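Local coordinates for protein Cj0977 (Campylobacter jejuni, PDB 3BNV) that is of unknown biochemical function but is a sigma28-regulated, nonflagellar virulence protein built on a hot-dog fold, at residues 45-49 against 77-82; 105-111 against 123-129. One frame throughout, in Å; residues are numbered along the deposited sequence.

Contact 1 of 2, residues 45-49 against 77-82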
ATOM      1  N   ASN A  45     -15.414 -15.502   4.933  1.00 33.05           N
ATOM      2  CA  ASN A  45     -14.814 -15.353   3.603  1.00 33.09           C
ATOM      3  C   ASN A  45     -15.173 -14.055   2.918  1.00 33.28           C
ATOM      4  O   ASN A  45     -15.082 -13.950   1.693  1.00 33.51           O
ATOM      5  CB  ASN A  45     -15.202 -16.514   2.679  1.00 32.78           C
ATOM      6  CG  ASN A  45     -14.352 -17.765   2.917  1.00 33.33           C
ATOM      7  OD1 ASN A  45     -13.210 -17.680   3.385  1.00 33.44           O
ATOM      8  ND2 ASN A  45     -14.907 -18.924   2.596  1.00 32.00           N
ATOM      9  N   TYR A  46     -15.582 -13.062   3.695  1.00 33.27           N
ATOM     10  CA  TYR A  46     -16.138 -11.859   3.106  1.00 33.11           C
ATOM     11  C   TYR A  46     -15.905 -10.628   3.980  1.00 32.96           C
ATOM     12  O   TYR A  46     -15.995 -10.697   5.211  1.00 32.82           O
ATOM     13  CB  TYR A  46     -17.636 -12.047   2.853  1.00 33.30           C
ATOM     14  CG  TYR A  46     -18.305 -10.762   2.421  1.00 34.51           C
ATOM     15  CD1 TYR A  46     -18.950  -9.935   3.346  1.00 34.71           C
ATOM     16  CD2 TYR A  46     -18.254 -10.354   1.099  1.00 34.53           C
ATOM     17  CE1 TYR A  46     -19.547  -8.763   2.947  1.00 35.49           C
ATOM     18  CE2 TYR A  46     -18.831  -9.183   0.696  1.00 35.09           C
ATOM     19  CZ  TYR A  46     -19.479  -8.385   1.612  1.00 35.51           C
ATOM     20  OH  TYR A  46     -20.052  -7.206   1.166  1.00 35.33           O
ATOM     21  N   ALA A  47     -15.618  -9.499   3.337  1.00 32.63           N
ATOM     22  CA  ALA A  47     -15.536  -8.223   4.045  1.00 32.51           C
ATOM     23  C   ALA A  47     -15.790  -7.029   3.127  1.00 32.58           C
ATOM     24  O   ALA A  47     -15.496  -7.066   1.928  1.00 32.63           O
ATOM     25  CB  ALA A  47     -14.199  -8.081   4.732  1.00 32.30           C
ATOM     26  N   LYS A  48     -16.337  -5.967   3.700  1.00 32.66           N
ATOM     27  CA  LYS A  48     -16.618  -4.738   2.952  1.00 33.08           C
ATOM     28  C   LYS A  48     -15.995  -3.554   3.681  1.00 32.96           C
ATOM     29  O   LYS A  48     -16.087  -3.462   4.904  1.00 33.36           O
ATOM     30  CB  LYS A  48     -18.123  -4.537   2.846  1.00 32.89           C
ATOM     31  CG  LYS A  48     -18.583  -3.789   1.603  1.00 34.06           C
ATOM     32  CD  LYS A  48     -20.113  -3.558   1.605  1.00 33.78           C
ATOM     33  CE  LYS A  48     -20.622  -3.011   0.244  1.00 35.12           C
ATOM     34  NZ  LYS A  48     -22.079  -3.347  -0.072  1.00 34.43           N
ATOM     35  N   SER A  49     -15.335  -2.657   2.962  1.00 32.78           N
ATOM     36  CA  SER A  49     -14.722  -1.510   3.645  1.00 32.80           C
ATOM     37  C   SER A  49     -14.892  -0.213   2.890  1.00 32.51           C
ATOM     38  O   SER A  49     -15.315  -0.205   1.740  1.00 32.83           O
ATOM     39  CB  SER A  49     -13.247  -1.773   3.956  1.00 33.01           C
ATOM     40  OG  SER A  49     -12.433  -1.573   2.823  1.00 33.21           O
ATOM     41  N   VAL A  77      -8.948  -4.805   3.919  1.00 31.71           N
ATOM     42  CA  VAL A  77     -10.180  -5.567   3.723  1.00 31.64           C
ATOM     43  C   VAL A  77      -9.919  -7.044   3.297  1.00 31.94           C
ATOM     44  O   VAL A  77     -10.678  -7.941   3.649  1.00 32.06           O
ATOM     45  CB  VAL A  77     -11.183  -4.855   2.792  1.00 30.82           C
ATOM     46  CG1 VAL A  77     -10.815  -5.039   1.346  1.00 31.70           C
ATOM     47  CG2 VAL A  77     -12.534  -5.397   2.993  1.00 30.78           C
ATOM     48  N   ALA A  78      -8.846  -7.314   2.565  1.00 32.01           N
ATOM     49  CA  ALA A  78      -8.479  -8.715   2.307  1.00 32.30           C
ATOM     50  C   ALA A  78      -8.259  -9.472   3.605  1.00 32.63           C
ATOM     51  O   ALA A  78      -8.779 -10.571   3.799  1.00 32.71           O
ATOM     52  CB  ALA A  78      -7.219  -8.816   1.470  1.00 32.08           C
ATOM     53  N   GLN A  79      -7.460  -8.907   4.500  1.00 32.74           N
ATOM     54  CA  GLN A  79      -7.236  -9.582   5.759  1.00 32.87           C
ATOM     55  C   GLN A  79      -8.510  -9.675   6.564  1.00 32.76           C
ATOM     56  O   GLN A  79      -8.737 -10.668   7.220  1.00 33.22           O
ATOM     57  CB  GLN A  79      -6.143  -8.911   6.573  1.00 33.02           C
ATOM     58  CG  GLN A  79      -4.774  -8.958   5.920  1.00 34.31           C
ATOM     59  CD  GLN A  79      -3.682  -8.748   6.926  1.00 36.96           C
ATOM     60  OE1 GLN A  79      -3.450  -9.603   7.768  1.00 40.71           O
ATOM     61  NE2 GLN A  79      -3.020  -7.608   6.872  1.00 36.36           N
ATOM     62  N   ALA A  80      -9.378  -8.669   6.497  1.00 32.77           N
ATOM     63  CA  ALA A  80     -10.619  -8.756   7.251  1.00 32.39           C
ATOM     64  C   ALA A  80     -11.523  -9.886   6.756  1.00 32.46           C
ATOM     65  O   ALA A  80     -12.310 -10.428   7.522  1.00 32.71           O
ATOM     66  CB  ALA A  80     -11.334  -7.472   7.222  1.00 32.76           C
ATOM     67  N   SER A  81     -11.400 -10.246   5.486  1.00 32.36           N
ATOM     68  CA  SER A  81     -12.220 -11.304   4.905  1.00 32.38           C
ATOM     69  C   SER A  81     -11.869 -12.674   5.459  1.00 32.57           C
ATOM     70  O   SER A  81     -12.664 -13.585   5.384  1.00 32.99           O
ATOM     71  CB  SER A  81     -12.062 -11.338   3.389  1.00 32.11           C
ATOM     72  OG  SER A  81     -10.789 -11.840   3.036  1.00 31.72           O
ATOM     73  N   ILE A  82     -10.654 -12.821   5.978  1.00 32.60           N
ATOM     74  CA  ILE A  82     -10.211 -14.058   6.603  1.00 32.36           C
ATOM     75  C   ILE A  82     -10.353 -13.959   8.115  1.00 32.46           C
ATOM     76  O   ILE A  82     -10.695 -14.920   8.779  1.00 32.71           O
ATOM     77  CB  ILE A  82      -8.723 -14.287   6.307  1.00 32.68           C
ATOM     78  CG1 ILE A  82      -8.531 -14.382   4.800  1.00 32.06           C
ATOM     79  CG2 ILE A  82      -8.203 -15.548   7.051  1.00 31.92           C
ATOM     80  CD1 ILE A  82      -9.631 -15.189   4.143  1.00 32.10           C
TER
HETATM   81  O   HOH W   1     -13.406 -16.587   6.517  1.00 27.09           O
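Helix-on-sheet packing joins the C-terminal part of helix 67-82 to strand 46-52 on the concave face of the hot-dog sheet. Strand 46-49 and helix 77-82 run roughly antiparallel, at 144°, and their axes come within 6.2 Å. The close approach is consistent with the mostly small residues at the interface, Ala47, Ser49, Ala80 and Ser81, alongside the larger Val77. Ala47 CB lies 3.6 Å from Val77 CG2 and 3.8 Å from Ala80 CB, while Ser49 OG reaches 3.5 Å from Val77 CB. Tyr46 and Lys48 point their CB atoms away from the helix, as the strand's alternation requires. Ser81 OG donates a very short 2.5 Å hydrogen bond to Ala78 O, satisfying the hydroxyl within the helix. Just before the strand, water 1 accepts from Asn45 N (2.8 Å) and donates to Ser81 O (3.3 Å); Asn45 OD1 is hydrogen-bonded to Arg121. Contact is thus mainly apolar, so helix and strand are held largely by close fit, with a water bridge at one end.

Contact 2 of 2, residues 105-111 against 123-129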
ATOM      1  N   VAL A 105     -14.705   8.819  -2.076  1.00 32.33           N
ATOM      2  CA  VAL A 105     -14.678   7.700  -1.171  1.00 32.11           C
ATOM      3  C   VAL A 105     -14.697   6.378  -1.931  1.00 32.10           C
ATOM      4  O   VAL A 105     -15.520   6.141  -2.793  1.00 32.10           O
ATOM      5  CB  VAL A 105     -15.735   7.789  -0.029  1.00 32.24           C
ATOM      6  CG1 VAL A 105     -16.549   9.012  -0.154  1.00 31.24           C
ATOM      7  CG2 VAL A 105     -16.587   6.531   0.048  1.00 31.46           C
ATOM      8  N   LEU A 106     -13.741   5.531  -1.605  1.00 32.17           N
ATOM      9  CA  LEU A 106     -13.597   4.251  -2.240  1.00 32.01           C
ATOM     10  C   LEU A 106     -14.370   3.194  -1.463  1.00 32.31           C
ATOM     11  O   LEU A 106     -14.315   3.133  -0.225  1.00 32.24           O
ATOM     12  CB  LEU A 106     -12.128   3.897  -2.261  1.00 32.01           C
ATOM     13  CG  LEU A 106     -11.696   2.562  -2.842  1.00 32.34           C
ATOM     14  CD1 LEU A 106     -11.877   2.570  -4.352  1.00 31.57           C
ATOM     15  CD2 LEU A 106     -10.243   2.368  -2.477  1.00 31.25           C
ATOM     16  N   GLU A 107     -15.107   2.367  -2.193  1.00 32.39           N
ATOM     17  CA  GLU A 107     -15.863   1.281  -1.593  1.00 32.56           C
ATOM     18  C   GLU A 107     -15.225  -0.072  -1.995  1.00 32.38           C
ATOM     19  O   GLU A 107     -15.198  -0.427  -3.162  1.00 32.52           O
ATOM     20  CB  GLU A 107     -17.319   1.390  -2.033  1.00 31.51           C
ATOM     21  CG  GLU A 107     -17.946   2.678  -1.600  1.00 31.66           C
ATOM     22  CD  GLU A 107     -19.431   2.826  -2.007  1.00 34.06           C
ATOM     23  OE1 GLU A 107     -19.728   3.792  -2.795  1.00 31.69           O
ATOM     24  OE2 GLU A 107     -20.273   1.978  -1.527  1.00 33.31           O
ATOM     25  N   LEU A 108     -14.684  -0.809  -1.029  1.00 32.31           N
ATOM     26  CA  LEU A 108     -14.018  -2.073  -1.338  1.00 32.17           C
ATOM     27  C   LEU A 108     -14.833  -3.298  -0.898  1.00 32.02           C
ATOM     28  O   LEU A 108     -15.467  -3.283   0.145  1.00 31.94           O
ATOM     29  CB  LEU A 108     -12.620  -2.105  -0.716  1.00 31.63           C
ATOM     30  CG  LEU A 108     -11.733  -0.891  -1.000  1.00 32.53           C
ATOM     31  CD1 LEU A 108     -11.958   0.283  -0.040  1.00 31.85           C
ATOM     32  CD2 LEU A 108     -10.264  -1.267  -0.980  1.00 33.26           C
ATOM     33  N   GLU A 109     -14.826  -4.344  -1.714  1.00 32.09           N
ATOM     34  CA  GLU A 109     -15.369  -5.634  -1.306  1.00 32.89           C
ATOM     35  C   GLU A 109     -14.313  -6.699  -1.499  1.00 32.78           C
ATOM     36  O   GLU A 109     -13.593  -6.686  -2.499  1.00 33.03           O
ATOM     37  CB  GLU A 109     -16.600  -6.027  -2.107  1.00 32.71           C
ATOM     38  CG  GLU A 109     -17.744  -5.112  -1.918  1.00 34.90           C
ATOM     39  CD  GLU A 109     -18.961  -5.545  -2.702  1.00 37.84           C
ATOM     40  OE1 GLU A 109     -19.684  -4.646  -3.202  1.00 40.14           O
ATOM     41  OE2 GLU A 109     -19.206  -6.771  -2.818  1.00 38.33           O
ATOM     42  N   ALA A 110     -14.235  -7.625  -0.554  1.00 32.65           N
ATOM     43  CA  ALA A 110     -13.253  -8.716  -0.612  1.00 32.52           C
ATOM     44  C   ALA A 110     -13.927 -10.064  -0.471  1.00 32.58           C
ATOM     45  O   ALA A 110     -14.776 -10.245   0.398  1.00 32.86           O
ATOM     46  CB  ALA A 110     -12.208  -8.535   0.490  1.00 32.51           C
ATOM     47  N   HIS A 111     -13.557 -11.013  -1.320  1.00 32.77           N
ATOM     48  CA  HIS A 111     -14.128 -12.361  -1.262  1.00 32.54           C
ATOM     49  C   HIS A 111     -12.983 -13.342  -1.307  1.00 32.87           C
ATOM     50  O   HIS A 111     -12.164 -13.300  -2.238  1.00 33.00           O
ATOM     51  CB  HIS A 111     -15.022 -12.617  -2.448  1.00 32.26           C
ATOM     52  CG  HIS A 111     -16.184 -11.687  -2.550  1.00 32.54           C
ATOM     53  ND1 HIS A 111     -17.435 -12.008  -2.067  1.00 32.88           N
ATOM     54  CD2 HIS A 111     -16.299 -10.463  -3.115  1.00 32.58           C
ATOM     55  CE1 HIS A 111     -18.268 -11.009  -2.308  1.00 33.48           C
ATOM     56  NE2 HIS A 111     -17.606 -10.066  -2.960  1.00 33.64           N
ATOM     57  N   VAL A 123      -7.507 -13.938  -1.992  1.00 32.98           N
ATOM     58  CA  VAL A 123      -8.632 -13.040  -1.780  1.00 33.00           C
ATOM     59  C   VAL A 123      -8.798 -12.086  -2.953  1.00 32.95           C
ATOM     60  O   VAL A 123      -7.850 -11.430  -3.379  1.00 32.98           O
ATOM     61  CB  VAL A 123      -8.424 -12.235  -0.492  1.00 33.63           C
ATOM     62  CG1 VAL A 123      -9.582 -11.235  -0.280  1.00 33.68           C
ATOM     63  CG2 VAL A 123      -8.273 -13.178   0.695  1.00 32.82           C
ATOM     64  N   LYS A 124     -10.011 -12.020  -3.481  1.00 33.09           N
ATOM     65  CA  LYS A 124     -10.303 -11.164  -4.623  1.00 33.19           C
ATOM     66  C   LYS A 124     -10.854  -9.845  -4.057  1.00 33.04           C
ATOM     67  O   LYS A 124     -11.820  -9.847  -3.286  1.00 33.21           O
ATOM     68  CB  LYS A 124     -11.304 -11.889  -5.531  1.00 33.39           C
ATOM     69  CG  LYS A 124     -10.998 -11.827  -6.999  1.00 34.89           C
ATOM     70  CD  LYS A 124     -10.870 -10.344  -7.457  1.00 38.56           C
ATOM     71  CE  LYS A 124     -10.629 -10.193  -8.988  1.00 38.63           C
ATOM     72  NZ  LYS A 124      -9.167 -10.177  -9.353  1.00 39.14           N
ATOM     73  N   VAL A 125     -10.199  -8.734  -4.370  1.00 32.58           N
ATOM     74  CA  VAL A 125     -10.644  -7.427  -3.897  1.00 32.70           C
ATOM     75  C   VAL A 125     -11.014  -6.523  -5.080  1.00 32.74           C
ATOM     76  O   VAL A 125     -10.342  -6.534  -6.117  1.00 32.83           O
ATOM     77  CB  VAL A 125      -9.552  -6.706  -3.097  1.00 33.16           C
ATOM     78  CG1 VAL A 125     -10.132  -5.499  -2.371  1.00 32.27           C
ATOM     79  CG2 VAL A 125      -8.873  -7.659  -2.107  1.00 34.06           C
ATOM     80  N   VAL A 126     -12.064  -5.734  -4.911  1.00 32.36           N
ATOM     81  CA  VAL A 126     -12.552  -4.884  -5.975  1.00 32.40           C
ATOM     82  C   VAL A 126     -12.874  -3.541  -5.333  1.00 32.46           C
ATOM     83  O   VAL A 126     -13.392  -3.513  -4.223  1.00 32.57           O
ATOM     84  CB  VAL A 126     -13.826  -5.481  -6.591  1.00 31.89           C
ATOM     85  CG1 VAL A 126     -15.031  -4.864  -5.975  1.00 31.76           C
ATOM     86  CG2 VAL A 126     -13.867  -5.241  -8.038  1.00 33.00           C
ATOM     87  N   GLY A 127     -12.538  -2.429  -5.996  1.00 32.41           N
ATOM     88  CA  GLY A 127     -12.819  -1.096  -5.439  1.00 32.16           C
ATOM     89  C   GLY A 127     -13.639  -0.210  -6.382  1.00 32.45           C
ATOM     90  O   GLY A 127     -13.399  -0.175  -7.592  1.00 32.91           O
ATOM     91  N   HIS A 128     -14.603   0.516  -5.834  1.00 32.13           N
ATOM     92  CA  HIS A 128     -15.442   1.388  -6.621  1.00 32.15           C
ATOM     93  C   HIS A 128     -15.419   2.808  -6.073  1.00 32.45           C
ATOM     94  O   HIS A 128     -15.344   3.003  -4.862  1.00 32.72           O
ATOM     95  CB  HIS A 128     -16.897   0.919  -6.566  1.00 31.42           C
ATOM     96  CG  HIS A 128     -17.201  -0.209  -7.489  1.00 30.76           C
ATOM     97  ND1 HIS A 128     -17.130  -1.529  -7.099  1.00 29.05           N
ATOM     98  CD2 HIS A 128     -17.575  -0.222  -8.789  1.00 29.61           C
ATOM     99  CE1 HIS A 128     -17.460  -2.305  -8.117  1.00 27.25           C
ATOM    100  NE2 HIS A 128     -17.731  -1.538  -9.153  1.00 28.02           N
ATOM    101  N   VAL A 129     -15.502   3.798  -6.959  1.00 32.17           N
ATOM    102  CA  VAL A 129     -15.952   5.111  -6.541  1.00 31.97           C
ATOM    103  C   VAL A 129     -17.283   5.325  -7.214  1.00 32.20           C
ATOM    104  O   VAL A 129     -17.361   5.388  -8.439  1.00 32.17           O
ATOM    105  CB  VAL A 129     -15.029   6.304  -6.946  1.00 32.02           C
ATOM    106  CG1 VAL A 129     -15.685   7.588  -6.528  1.00 30.53           C
ATOM    107  CG2 VAL A 129     -13.636   6.205  -6.308  1.00 30.85           C
TER
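Residues 123-129 of strand 120-129 pair antiparallel with 105-111. Val123 CG1 packs 3.8 Å from Ala110 CB on the face covered by helix 67-82. Lys124 follows in a hydrogen-bonded pair with His111: Lys124 N donates to His111 O at 2.8 Å, and His111 N to Lys124 O at 2.9 Å. Val125, in a non-hydrogen-bonded pair with Ala110, returns to the helix-covered face, its CG2 4.3 Å from Ala110 CB and its CG1 4.5 Å from Leu108 CD2. At Val126 the backbone pairs with Glu109 through two 3.0 Å hydrogen bonds, Glu109 N to Val126 O and Val126 N to Glu109 O. Gly127 sits opposite Leu108 with CA atoms 4.4 Å apart; a CB here would come tight against Leu106 CD1, which occupies that space. His128 N donates to Glu107 O (2.9 Å) and His128 O accepts from Glu107 N (2.8 Å), before Val129 CG2 meets Leu106 CD1 at 4.5 Å. Polar Glu107, Glu109, His111, Lys124 and His128 share the other face with Val126. This amphipathic beta hairpin is a central piece of the hot-dog fold, in which a curved antiparallel sheet wraps around a long helix.

Both segments of contact 1 precede those of contact 2 in the sequence, yet their centres lie only about 10 Å apart and each is about 7 Å from the centre of the chain. Strands 46-52 and 105-112 are neighbours in the antiparallel sheet, and the two contacts meet where these strands pair: Ala47 O lies 2.8 Å from Ala110 N and Ser49 N 2.9 Å from Leu108 O, both probable hydrogen bonds. Helix 67-82 also spans both, since Val77 touches Val125 and Ser81 touches Val123. Residues 45-49, 105-111 and 123-129 therefore form three neighbouring strands of the sheet over one helix, so that local hairpin pairing and sequence-distant helix packing build a single hot-dog core.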